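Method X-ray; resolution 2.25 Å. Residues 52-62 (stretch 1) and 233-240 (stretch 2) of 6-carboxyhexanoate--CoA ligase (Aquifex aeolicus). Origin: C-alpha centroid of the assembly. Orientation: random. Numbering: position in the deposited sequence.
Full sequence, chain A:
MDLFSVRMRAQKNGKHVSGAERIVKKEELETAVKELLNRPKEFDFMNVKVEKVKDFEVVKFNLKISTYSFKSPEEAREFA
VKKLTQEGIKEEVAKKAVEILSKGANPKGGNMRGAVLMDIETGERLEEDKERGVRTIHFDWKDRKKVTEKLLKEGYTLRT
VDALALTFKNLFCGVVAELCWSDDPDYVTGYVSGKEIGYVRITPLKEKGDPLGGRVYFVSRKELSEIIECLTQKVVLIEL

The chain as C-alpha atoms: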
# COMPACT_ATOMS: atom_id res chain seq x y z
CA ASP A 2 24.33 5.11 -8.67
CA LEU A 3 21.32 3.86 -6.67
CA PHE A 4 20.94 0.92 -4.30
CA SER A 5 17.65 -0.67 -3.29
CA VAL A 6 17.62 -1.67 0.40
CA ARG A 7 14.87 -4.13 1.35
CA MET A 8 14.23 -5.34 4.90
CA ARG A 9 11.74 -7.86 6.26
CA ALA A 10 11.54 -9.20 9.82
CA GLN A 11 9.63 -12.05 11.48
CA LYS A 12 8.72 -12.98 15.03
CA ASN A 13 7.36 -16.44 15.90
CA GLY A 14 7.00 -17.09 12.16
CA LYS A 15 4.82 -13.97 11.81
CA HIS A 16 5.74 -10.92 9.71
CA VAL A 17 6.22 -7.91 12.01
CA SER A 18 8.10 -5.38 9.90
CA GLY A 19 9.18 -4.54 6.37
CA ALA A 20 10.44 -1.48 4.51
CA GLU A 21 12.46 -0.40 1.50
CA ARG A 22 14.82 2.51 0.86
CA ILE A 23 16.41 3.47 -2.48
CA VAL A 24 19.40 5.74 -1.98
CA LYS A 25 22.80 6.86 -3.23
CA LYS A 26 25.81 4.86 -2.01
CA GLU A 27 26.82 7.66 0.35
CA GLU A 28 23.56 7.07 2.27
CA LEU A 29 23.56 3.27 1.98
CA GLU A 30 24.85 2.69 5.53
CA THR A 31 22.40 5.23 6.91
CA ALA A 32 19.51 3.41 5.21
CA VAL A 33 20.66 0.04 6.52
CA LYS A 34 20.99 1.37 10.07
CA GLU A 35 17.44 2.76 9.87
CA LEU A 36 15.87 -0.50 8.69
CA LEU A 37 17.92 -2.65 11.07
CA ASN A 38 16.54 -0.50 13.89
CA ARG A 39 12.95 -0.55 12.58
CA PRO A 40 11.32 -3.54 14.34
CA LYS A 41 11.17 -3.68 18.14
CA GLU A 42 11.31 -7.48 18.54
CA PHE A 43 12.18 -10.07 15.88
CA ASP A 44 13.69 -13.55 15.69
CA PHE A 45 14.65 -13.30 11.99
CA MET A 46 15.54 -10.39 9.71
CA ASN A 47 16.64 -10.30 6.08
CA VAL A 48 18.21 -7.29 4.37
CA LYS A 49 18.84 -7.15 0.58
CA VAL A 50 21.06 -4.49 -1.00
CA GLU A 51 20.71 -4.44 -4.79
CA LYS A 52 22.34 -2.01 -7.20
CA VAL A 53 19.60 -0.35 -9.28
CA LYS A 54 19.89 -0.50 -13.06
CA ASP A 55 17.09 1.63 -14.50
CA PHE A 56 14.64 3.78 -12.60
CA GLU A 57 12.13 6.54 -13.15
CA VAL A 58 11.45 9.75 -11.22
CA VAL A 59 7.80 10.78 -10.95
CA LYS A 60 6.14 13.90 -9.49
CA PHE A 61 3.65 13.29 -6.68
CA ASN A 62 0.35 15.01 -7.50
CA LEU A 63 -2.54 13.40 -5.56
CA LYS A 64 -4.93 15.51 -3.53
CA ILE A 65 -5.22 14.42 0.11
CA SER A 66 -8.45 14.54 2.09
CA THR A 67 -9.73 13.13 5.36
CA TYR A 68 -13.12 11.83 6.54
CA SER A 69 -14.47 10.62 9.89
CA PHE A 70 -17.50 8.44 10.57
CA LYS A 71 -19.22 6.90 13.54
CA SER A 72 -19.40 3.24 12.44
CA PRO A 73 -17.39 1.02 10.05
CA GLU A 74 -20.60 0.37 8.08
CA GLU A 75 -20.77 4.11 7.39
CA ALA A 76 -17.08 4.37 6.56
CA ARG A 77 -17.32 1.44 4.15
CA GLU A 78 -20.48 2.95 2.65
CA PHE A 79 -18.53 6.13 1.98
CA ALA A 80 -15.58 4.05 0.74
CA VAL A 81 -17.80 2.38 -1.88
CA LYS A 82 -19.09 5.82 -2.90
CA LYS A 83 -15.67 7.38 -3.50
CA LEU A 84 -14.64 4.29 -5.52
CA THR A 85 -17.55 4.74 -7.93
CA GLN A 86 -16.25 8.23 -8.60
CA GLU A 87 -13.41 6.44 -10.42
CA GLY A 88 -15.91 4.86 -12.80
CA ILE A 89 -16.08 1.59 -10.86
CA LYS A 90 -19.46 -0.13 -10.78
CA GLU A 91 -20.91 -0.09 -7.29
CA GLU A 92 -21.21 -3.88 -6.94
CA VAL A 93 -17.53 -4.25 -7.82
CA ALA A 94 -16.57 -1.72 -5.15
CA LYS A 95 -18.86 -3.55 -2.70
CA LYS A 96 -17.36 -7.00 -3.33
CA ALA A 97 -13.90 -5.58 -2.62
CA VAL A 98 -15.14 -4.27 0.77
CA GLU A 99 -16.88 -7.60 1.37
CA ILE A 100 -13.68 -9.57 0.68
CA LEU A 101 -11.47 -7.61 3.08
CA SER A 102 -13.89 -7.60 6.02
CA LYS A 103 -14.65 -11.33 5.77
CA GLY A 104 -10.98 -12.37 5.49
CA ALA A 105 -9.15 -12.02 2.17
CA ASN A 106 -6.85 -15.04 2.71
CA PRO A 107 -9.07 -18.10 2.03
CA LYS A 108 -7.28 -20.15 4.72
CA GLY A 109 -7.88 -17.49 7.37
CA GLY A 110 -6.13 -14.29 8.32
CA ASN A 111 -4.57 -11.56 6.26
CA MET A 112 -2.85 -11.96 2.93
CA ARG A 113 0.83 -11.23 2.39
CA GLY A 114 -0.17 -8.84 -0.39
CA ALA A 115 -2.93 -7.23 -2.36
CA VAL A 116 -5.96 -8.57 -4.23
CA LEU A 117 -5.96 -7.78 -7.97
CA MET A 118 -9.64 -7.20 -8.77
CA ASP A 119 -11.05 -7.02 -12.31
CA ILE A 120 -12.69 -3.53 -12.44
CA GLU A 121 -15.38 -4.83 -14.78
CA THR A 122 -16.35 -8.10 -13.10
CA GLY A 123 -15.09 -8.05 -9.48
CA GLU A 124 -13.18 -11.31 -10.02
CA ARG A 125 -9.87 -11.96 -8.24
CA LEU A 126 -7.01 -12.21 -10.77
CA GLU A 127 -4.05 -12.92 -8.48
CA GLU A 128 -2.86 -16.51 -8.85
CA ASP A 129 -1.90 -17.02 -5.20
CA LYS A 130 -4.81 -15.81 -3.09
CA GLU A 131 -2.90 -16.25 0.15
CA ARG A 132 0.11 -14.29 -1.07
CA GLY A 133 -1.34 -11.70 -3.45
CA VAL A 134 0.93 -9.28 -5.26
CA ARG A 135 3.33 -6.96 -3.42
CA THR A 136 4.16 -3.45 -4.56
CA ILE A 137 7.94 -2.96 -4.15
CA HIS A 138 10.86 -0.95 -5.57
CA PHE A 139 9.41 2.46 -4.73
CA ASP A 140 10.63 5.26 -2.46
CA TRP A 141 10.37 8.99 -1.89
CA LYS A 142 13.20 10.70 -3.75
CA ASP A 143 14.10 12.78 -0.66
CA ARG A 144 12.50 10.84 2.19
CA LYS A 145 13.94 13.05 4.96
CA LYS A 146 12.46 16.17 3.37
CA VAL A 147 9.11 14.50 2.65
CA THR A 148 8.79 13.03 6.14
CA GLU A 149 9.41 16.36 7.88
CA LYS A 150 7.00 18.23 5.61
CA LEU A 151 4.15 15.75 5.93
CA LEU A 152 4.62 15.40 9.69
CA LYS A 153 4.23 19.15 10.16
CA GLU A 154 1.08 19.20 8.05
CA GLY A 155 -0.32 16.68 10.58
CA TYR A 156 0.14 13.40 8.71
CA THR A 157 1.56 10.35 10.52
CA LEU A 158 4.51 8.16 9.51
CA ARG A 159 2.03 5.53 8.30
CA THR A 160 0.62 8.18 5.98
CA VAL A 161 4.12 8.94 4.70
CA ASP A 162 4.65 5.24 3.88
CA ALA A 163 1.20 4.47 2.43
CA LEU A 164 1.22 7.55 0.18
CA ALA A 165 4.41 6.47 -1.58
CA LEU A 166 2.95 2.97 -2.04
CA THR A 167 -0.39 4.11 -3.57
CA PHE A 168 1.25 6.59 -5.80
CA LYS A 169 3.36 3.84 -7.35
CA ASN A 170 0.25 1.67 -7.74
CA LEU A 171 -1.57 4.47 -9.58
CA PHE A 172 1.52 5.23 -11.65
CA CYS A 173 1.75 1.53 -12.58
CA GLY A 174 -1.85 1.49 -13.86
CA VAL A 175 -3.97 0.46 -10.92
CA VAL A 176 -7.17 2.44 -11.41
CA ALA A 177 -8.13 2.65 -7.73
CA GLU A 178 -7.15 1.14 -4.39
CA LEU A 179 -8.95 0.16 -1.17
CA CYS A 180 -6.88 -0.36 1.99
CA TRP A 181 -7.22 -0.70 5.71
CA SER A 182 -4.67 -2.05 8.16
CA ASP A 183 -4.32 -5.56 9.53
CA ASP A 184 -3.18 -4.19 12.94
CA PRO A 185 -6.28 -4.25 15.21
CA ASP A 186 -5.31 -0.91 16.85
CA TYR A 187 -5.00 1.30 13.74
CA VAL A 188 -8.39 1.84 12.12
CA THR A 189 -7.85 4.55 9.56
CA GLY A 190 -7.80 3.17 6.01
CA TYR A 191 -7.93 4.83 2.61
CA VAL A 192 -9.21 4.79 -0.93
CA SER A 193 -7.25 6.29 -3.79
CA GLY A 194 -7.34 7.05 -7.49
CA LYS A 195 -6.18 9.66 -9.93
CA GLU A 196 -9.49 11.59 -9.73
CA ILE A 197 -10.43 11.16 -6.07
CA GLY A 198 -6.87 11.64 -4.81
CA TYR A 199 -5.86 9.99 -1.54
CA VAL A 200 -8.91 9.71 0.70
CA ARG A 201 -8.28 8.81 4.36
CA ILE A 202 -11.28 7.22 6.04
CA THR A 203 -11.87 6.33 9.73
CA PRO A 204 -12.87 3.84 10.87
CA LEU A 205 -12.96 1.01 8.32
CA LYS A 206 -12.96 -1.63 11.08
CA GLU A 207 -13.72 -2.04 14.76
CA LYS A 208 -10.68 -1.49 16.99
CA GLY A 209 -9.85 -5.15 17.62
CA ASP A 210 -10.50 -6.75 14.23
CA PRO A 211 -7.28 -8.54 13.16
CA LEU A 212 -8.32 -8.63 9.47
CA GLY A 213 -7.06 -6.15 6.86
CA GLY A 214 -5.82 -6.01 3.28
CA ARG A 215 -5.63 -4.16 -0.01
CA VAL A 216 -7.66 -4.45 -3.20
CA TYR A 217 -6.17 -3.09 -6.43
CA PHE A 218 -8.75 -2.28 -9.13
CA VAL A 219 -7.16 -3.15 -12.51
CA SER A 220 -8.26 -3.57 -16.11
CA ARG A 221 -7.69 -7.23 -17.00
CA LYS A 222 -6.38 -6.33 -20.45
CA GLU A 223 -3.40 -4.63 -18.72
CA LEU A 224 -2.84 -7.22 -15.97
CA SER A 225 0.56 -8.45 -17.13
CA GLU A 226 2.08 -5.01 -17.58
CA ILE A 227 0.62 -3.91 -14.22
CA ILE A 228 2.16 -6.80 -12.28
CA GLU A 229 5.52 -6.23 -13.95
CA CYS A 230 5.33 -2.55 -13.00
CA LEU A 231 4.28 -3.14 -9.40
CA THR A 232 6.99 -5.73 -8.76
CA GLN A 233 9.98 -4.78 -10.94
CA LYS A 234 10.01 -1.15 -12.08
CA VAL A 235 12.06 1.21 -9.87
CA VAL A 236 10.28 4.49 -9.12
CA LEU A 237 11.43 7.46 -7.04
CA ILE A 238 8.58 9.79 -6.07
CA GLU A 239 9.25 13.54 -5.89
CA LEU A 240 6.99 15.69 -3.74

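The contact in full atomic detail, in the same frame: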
# COMPACT_ATOMS: atom_id res chain seq x y z
N LYS A 52 22.08 -3.16 -6.33
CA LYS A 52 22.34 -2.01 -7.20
C LYS A 52 21.20 -1.87 -8.21
O LYS A 52 20.76 -2.85 -8.81
CB LYS A 52 23.68 -2.20 -7.92
CG LYS A 52 24.20 -0.95 -8.63
CD LYS A 52 25.49 -1.28 -9.38
CE LYS A 52 26.51 -0.16 -9.28
NZ LYS A 52 27.83 -0.55 -9.87
N VAL A 53 20.71 -0.65 -8.37
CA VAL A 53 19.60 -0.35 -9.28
C VAL A 53 20.14 -0.13 -10.69
O VAL A 53 21.12 0.59 -10.88
CB VAL A 53 18.83 0.90 -8.80
CG1 VAL A 53 17.87 1.39 -9.89
CG2 VAL A 53 18.08 0.62 -7.49
N LYS A 54 19.50 -0.75 -11.68
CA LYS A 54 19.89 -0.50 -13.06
C LYS A 54 19.18 0.73 -13.59
O LYS A 54 19.72 1.83 -13.59
CB LYS A 54 19.59 -1.73 -13.92
CG LYS A 54 20.19 -3.03 -13.41
CD LYS A 54 21.34 -3.51 -14.29
CE LYS A 54 21.88 -4.86 -13.84
NZ LYS A 54 20.76 -5.83 -13.63
N ASP A 55 17.93 0.55 -14.02
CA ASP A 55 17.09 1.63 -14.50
C ASP A 55 16.08 2.04 -13.44
O ASP A 55 15.66 1.22 -12.62
CB ASP A 55 16.35 1.20 -15.77
CG ASP A 55 17.27 0.57 -16.78
OD1 ASP A 55 17.94 1.34 -17.50
OD2 ASP A 55 17.34 -0.68 -16.82
N PHE A 56 15.65 3.29 -13.51
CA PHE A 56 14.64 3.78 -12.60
C PHE A 56 13.99 5.01 -13.21
O PHE A 56 14.53 5.63 -14.13
CB PHE A 56 15.25 4.12 -11.23
CG PHE A 56 16.20 5.30 -11.25
CD1 PHE A 56 17.54 5.12 -11.56
CD2 PHE A 56 15.75 6.58 -10.95
CE1 PHE A 56 18.42 6.19 -11.56
CE2 PHE A 56 16.62 7.67 -10.97
CZ PHE A 56 17.96 7.48 -11.27
N GLU A 57 12.83 5.37 -12.67
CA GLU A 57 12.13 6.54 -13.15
C GLU A 57 11.76 7.42 -11.97
O GLU A 57 11.41 6.93 -10.89
CB GLU A 57 10.87 6.18 -13.97
CG GLU A 57 10.41 7.34 -14.86
CD GLU A 57 9.18 7.03 -15.70
OE1 GLU A 57 8.48 7.99 -16.07
OE2 GLU A 57 8.92 5.84 -15.97
N VAL A 58 11.85 8.73 -12.18
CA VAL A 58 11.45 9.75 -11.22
C VAL A 58 10.09 10.27 -11.64
O VAL A 58 9.88 10.58 -12.81
CB VAL A 58 12.49 10.88 -11.16
CG1 VAL A 58 12.04 11.99 -10.19
CG2 VAL A 58 13.83 10.31 -10.74
N VAL A 59 9.17 10.36 -10.69
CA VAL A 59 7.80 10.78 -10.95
C VAL A 59 7.40 11.83 -9.91
O VAL A 59 7.81 11.75 -8.75
CB VAL A 59 6.84 9.57 -10.92
CG1 VAL A 59 5.43 9.99 -11.27
CG2 VAL A 59 7.31 8.50 -11.90
N LYS A 60 6.58 12.79 -10.34
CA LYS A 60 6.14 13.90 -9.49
C LYS A 60 4.84 13.53 -8.78
O LYS A 60 3.81 13.29 -9.43
CB LYS A 60 5.94 15.16 -10.33
CG LYS A 60 5.56 16.40 -9.53
CD LYS A 60 6.75 16.96 -8.76
CE LYS A 60 6.35 18.19 -7.93
NZ LYS A 60 7.48 18.70 -7.10
N PHE A 61 4.87 13.51 -7.44
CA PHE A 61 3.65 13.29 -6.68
C PHE A 61 2.64 14.41 -6.97
O PHE A 61 3.01 15.57 -7.11
CB PHE A 61 3.96 13.23 -5.18
CG PHE A 61 2.75 12.99 -4.31
CD1 PHE A 61 2.28 11.70 -4.10
CD2 PHE A 61 2.07 14.05 -3.71
CE1 PHE A 61 1.17 11.45 -3.31
CE2 PHE A 61 0.95 13.83 -2.92
CZ PHE A 61 0.49 12.52 -2.72
N ASN A 62 1.36 14.03 -7.09
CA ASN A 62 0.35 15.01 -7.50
C ASN A 62 -1.06 14.62 -7.06
O ASN A 62 -2.01 15.07 -7.69
CB ASN A 62 0.37 15.19 -9.02
CG ASN A 62 -0.03 13.92 -9.75
OD1 ASN A 62 -0.34 12.90 -9.13
ND2 ASN A 62 -0.05 13.98 -11.08
N GLN A 233 8.65 -4.85 -10.35
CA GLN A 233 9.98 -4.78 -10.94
C GLN A 233 10.43 -3.35 -11.26
O GLN A 233 11.61 -3.05 -11.15
CB GLN A 233 10.04 -5.64 -12.22
CG GLN A 233 9.78 -7.13 -11.96
CD GLN A 233 10.06 -8.06 -13.17
OE1 GLN A 233 10.40 -7.62 -14.28
NE2 GLN A 233 9.91 -9.36 -12.95
N LYS A 234 9.54 -2.46 -11.68
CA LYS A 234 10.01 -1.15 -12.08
C LYS A 234 10.41 -0.32 -10.85
O LYS A 234 9.78 -0.39 -9.79
CB LYS A 234 8.94 -0.44 -12.91
CG LYS A 234 9.40 0.87 -13.51
CD LYS A 234 8.40 1.40 -14.51
CE LYS A 234 8.66 2.87 -14.82
NZ LYS A 234 10.04 3.11 -15.31
N VAL A 235 11.49 0.45 -10.97
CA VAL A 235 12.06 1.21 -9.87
C VAL A 235 11.65 2.66 -10.03
O VAL A 235 11.99 3.31 -11.03
CB VAL A 235 13.59 1.06 -9.81
CG1 VAL A 235 14.17 1.92 -8.69
CG2 VAL A 235 13.98 -0.39 -9.57
N VAL A 236 10.89 3.17 -9.05
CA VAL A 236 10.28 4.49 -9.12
C VAL A 236 10.66 5.29 -7.88
O VAL A 236 10.39 4.85 -6.75
CB VAL A 236 8.76 4.40 -9.24
CG1 VAL A 236 8.15 5.79 -9.19
CG2 VAL A 236 8.39 3.70 -10.52
N LEU A 237 11.27 6.45 -8.08
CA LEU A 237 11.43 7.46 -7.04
C LEU A 237 10.33 8.49 -7.20
O LEU A 237 10.06 8.96 -8.31
CB LEU A 237 12.79 8.16 -7.14
CG LEU A 237 14.03 7.29 -7.04
CD1 LEU A 237 15.24 8.16 -7.11
CD2 LEU A 237 14.03 6.49 -5.75
N ILE A 238 9.70 8.86 -6.08
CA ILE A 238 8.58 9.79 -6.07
C ILE A 238 9.04 11.11 -5.47
O ILE A 238 9.62 11.13 -4.38
CB ILE A 238 7.40 9.22 -5.27
CG1 ILE A 238 6.98 7.89 -5.90
CG2 ILE A 238 6.27 10.23 -5.24
CD1 ILE A 238 6.30 6.96 -4.94
N GLU A 239 8.79 12.19 -6.20
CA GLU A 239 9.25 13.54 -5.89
C GLU A 239 8.04 14.35 -5.46
O GLU A 239 7.05 14.43 -6.19
CB GLU A 239 9.89 14.18 -7.12
CG GLU A 239 10.87 15.29 -6.86
CD GLU A 239 11.73 15.55 -8.11
OE1 GLU A 239 11.31 15.14 -9.21
OE2 GLU A 239 12.83 16.16 -7.99
N LEU A 240 8.12 14.94 -4.27
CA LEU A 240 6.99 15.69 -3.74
C LEU A 240 6.90 17.06 -4.41
O LEU A 240 7.89 17.80 -4.46
CB LEU A 240 7.10 15.86 -2.22
CG LEU A 240 5.79 16.34 -1.60
CD1 LEU A 240 4.66 15.44 -2.02
CD2 LEU A 240 5.85 16.46 -0.10
O HOH W 1 13.18 0.31 -13.29

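Residues 57-60 and 236-239 lie side by side as parallel strands; no two residues in contact lie closer than 177 positions in sequence. Their axes approach to 4.6 Å, and their N-to-C directions differ by 29°, a twist ordinary for neighbouring strands. The register is Glu57 with Val236, Val58 with Leu237, Val59 with Ile238 and Lys60 with Glu239.

The hydrogen bonds identify the ladder as parallel, since each bonding residue of one strand reaches two residues of the other. Glu57 N donates to Val235 O (2.8 Å, 156°), and Leu237 N to Glu57 O (2.9 Å). Val59 repeats the pattern: its N donates to Leu237 O at 2.9 Å, while its O accepts from Glu239 N at 2.8 Å. Phe61 N closes the series on Glu239 O (2.7 Å, 160°). Between these rungs, CA-H groups approach the same carbonyls, as in Val236 CA to Glu57 O at 3.2 Å. Just before the ladder, a water bridges the two stretches, donating to Asp55 O (2.7 Å) and accepting from Val235 N (2.9 Å).

Side chains alternate between the two faces. Glu57, Val59, Val236 and Ile238 share one. Here Glu57 is nearly extended (chi1 -160°, chi2 180°), and Lys234 is t through chi3 before turning to p at chi4. These conformations bring opposite charges together in a salt bridge, Glu57 OE2 to Lys234 NZ, 3.0 Å. Val59, with chi1 t, places CG2 3.9 Å from CG1 of Val236.

On the other face are Val58, Lys60, Leu237 and Glu239. Leu237 adopts the common m,t rotamer, and its CD1 lies 4.1 Å from CE2 of Phe56, whose p chi1 carries the ring to this side; the approach to the ring is oblique. Phe56 CB also packs against Val235 CG1 at 3.5 Å, and Val53 CG1 meets that same methyl at 3.9 Å. Val58 CG2 is a looser neighbour of Leu237 CB, 4.3 Å away.

Lys60 does not pair with the carboxylate of Glu239 across the register. Its chain is t at chi1, bends at chi2 (75°, p) and then extends through two t torsions, so that NZ donates to the backbone oxygen Leu240 O at 2.8 Å. The backbone of Phe61 directs CB toward the other stretch, 3.8 Å from Ile238 CG2, and chi1 of -179° then leads the ring onward, away from it. The CA-to-CB bond of Leu240 points away from the opposing stretch, yet its t,p conformation brings CD1 back to within 3.4 Å of Phe61 CD2, a tight apolar contact. Together the stretches bury 749 Å², counting both sides.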